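Local coordinates for packaging protein UL32 (Human herpesvirus 8 type M, PDB 6XF9), which probably helps bring newly made capsids to nuclear replication compartments for cleavage and packaging of viral DNA, and assembles as a pentameric ring, at residues C373-K378 with E416-L421. Numbering follows the deposited sequence.
With ZN (zinc ion), chain P.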
# COMPACT_ATOMS: atom_id res chain seq x y z
N CYS D 373 -19.97 28.73 -1.65
CA CYS D 373 -21.05 29.48 -2.27
C CYS D 373 -22.35 28.70 -2.22
O CYS D 373 -23.44 29.29 -2.09
CB CYS D 373 -20.68 29.85 -3.70
SG CYS D 373 -19.18 30.90 -3.82
N ALA D 374 -22.28 27.38 -2.42
CA ALA D 374 -23.47 26.53 -2.39
C ALA D 374 -24.08 26.48 -0.99
O ALA D 374 -25.31 26.44 -0.84
CB ALA D 374 -23.11 25.13 -2.87
N LEU D 375 -23.24 26.37 0.04
CA LEU D 375 -23.75 26.36 1.41
C LEU D 375 -24.44 27.68 1.71
O LEU D 375 -25.57 27.71 2.22
CB LEU D 375 -22.59 26.11 2.36
CG LEU D 375 -22.88 25.83 3.83
CD1 LEU D 375 -23.57 24.50 3.94
CD2 LEU D 375 -21.58 25.79 4.61
N ASN D 376 -23.80 28.79 1.32
CA ASN D 376 -24.33 30.13 1.55
C ASN D 376 -25.69 30.33 0.88
O ASN D 376 -26.60 30.90 1.48
CB ASN D 376 -23.34 31.16 1.02
CG ASN D 376 -22.26 31.46 2.00
OD1 ASN D 376 -22.33 31.08 3.16
ND2 ASN D 376 -21.25 32.18 1.54
N ALA D 377 -25.85 29.88 -0.36
CA ALA D 377 -27.17 29.96 -0.98
C ALA D 377 -28.20 29.10 -0.25
O ALA D 377 -29.39 29.45 -0.24
CB ALA D 377 -27.09 29.57 -2.45
N LYS D 378 -27.79 27.97 0.34
CA LYS D 378 -28.77 27.08 0.98
C LYS D 378 -29.21 27.58 2.34
O LYS D 378 -30.33 27.29 2.76
CB LYS D 378 -28.20 25.66 1.16
CG LYS D 378 -28.16 24.79 -0.08
CD LYS D 378 -29.59 24.48 -0.48
CE LYS D 378 -29.68 23.33 -1.46
NZ LYS D 378 -31.12 22.97 -1.75
N GLU D 416 -23.13 20.32 10.42
CA GLU D 416 -21.76 20.70 10.77
C GLU D 416 -20.74 19.85 10.02
O GLU D 416 -19.62 20.32 9.77
CB GLU D 416 -21.54 20.61 12.29
CG GLU D 416 -20.40 21.51 12.79
CD GLU D 416 -20.48 21.83 14.30
OE1 GLU D 416 -21.27 21.17 15.00
OE2 GLU D 416 -19.72 22.71 14.80
N VAL D 417 -21.10 18.62 9.64
CA VAL D 417 -20.21 17.79 8.83
C VAL D 417 -19.92 18.48 7.50
O VAL D 417 -18.77 18.80 7.20
CB VAL D 417 -20.81 16.39 8.60
CG1 VAL D 417 -20.02 15.66 7.53
CG2 VAL D 417 -20.79 15.61 9.89
N VAL D 418 -20.96 18.78 6.73
CA VAL D 418 -20.76 19.48 5.46
C VAL D 418 -20.12 20.84 5.69
O VAL D 418 -19.24 21.26 4.93
CB VAL D 418 -22.09 19.62 4.71
CG1 VAL D 418 -21.94 20.62 3.61
CG2 VAL D 418 -22.50 18.30 4.12
N GLN D 419 -20.52 21.55 6.76
CA GLN D 419 -19.85 22.82 7.03
C GLN D 419 -18.35 22.60 7.21
O GLN D 419 -17.53 23.35 6.67
CB GLN D 419 -20.45 23.52 8.26
CG GLN D 419 -19.95 24.97 8.42
CD GLN D 419 -19.93 25.46 9.89
OE1 GLN D 419 -19.89 24.67 10.84
NE2 GLN D 419 -19.94 26.78 10.07
N THR D 420 -17.97 21.57 7.98
CA THR D 420 -16.55 21.35 8.24
C THR D 420 -15.79 21.02 6.97
O THR D 420 -14.70 21.55 6.73
CB THR D 420 -16.35 20.25 9.28
OG1 THR D 420 -16.94 20.66 10.52
CG2 THR D 420 -14.88 20.00 9.50
N LEU D 421 -16.34 20.14 6.14
CA LEU D 421 -15.67 19.80 4.89
C LEU D 421 -15.55 21.02 3.98
O LEU D 421 -14.53 21.18 3.29
CB LEU D 421 -16.41 18.68 4.17
CG LEU D 421 -16.25 17.34 4.88
CD1 LEU D 421 -17.17 16.35 4.27
CD2 LEU D 421 -14.81 16.89 4.76
ZN ZN P . -20.26 32.93 -3.84
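Between two zinc sites of the subunit, L375 of helix 371-379 reaches V418 and Q419 in the first turns of helix 416-430. Its isobutyl group forks over the second helix: CD1 lies 4.2 Å from CG1 of V418, while CD2 lies 4.2 Å from both CA and CG of Q419. CG stands anti to the backbone N of L375 (chi1 -170°), which carries both methyls across to the neighbouring helix. All three residues are buried, yet just 99 Å² is buried between the two segments, both sides summed, and no hydrogen bond crosses; F413 also touches L375. Two residues before the leucine, C373 SG binds zinc at 2.3 Å in a CxxC-type site of three cysteines and one histidine, completed by C296, C299 and H366. V418 packs beside a second zinc site, against its ligands C415 and H452, so the leucine-valine touch links the helix of one zinc centre to the surroundings of the second. Q419 meets the leucine with its aliphatic part; its amide turns elsewhere, OE1 accepting from K155 and NE2 donating to the carbonyl of V133. K155 also forms a salt bridge with E416. On the helix 145-164 side, T420 OG1 donates to E416 O at 2.8 Å, the donor tilted 31° out of the carbonyl plane; the same oxygen also takes the backbone N-H of T420.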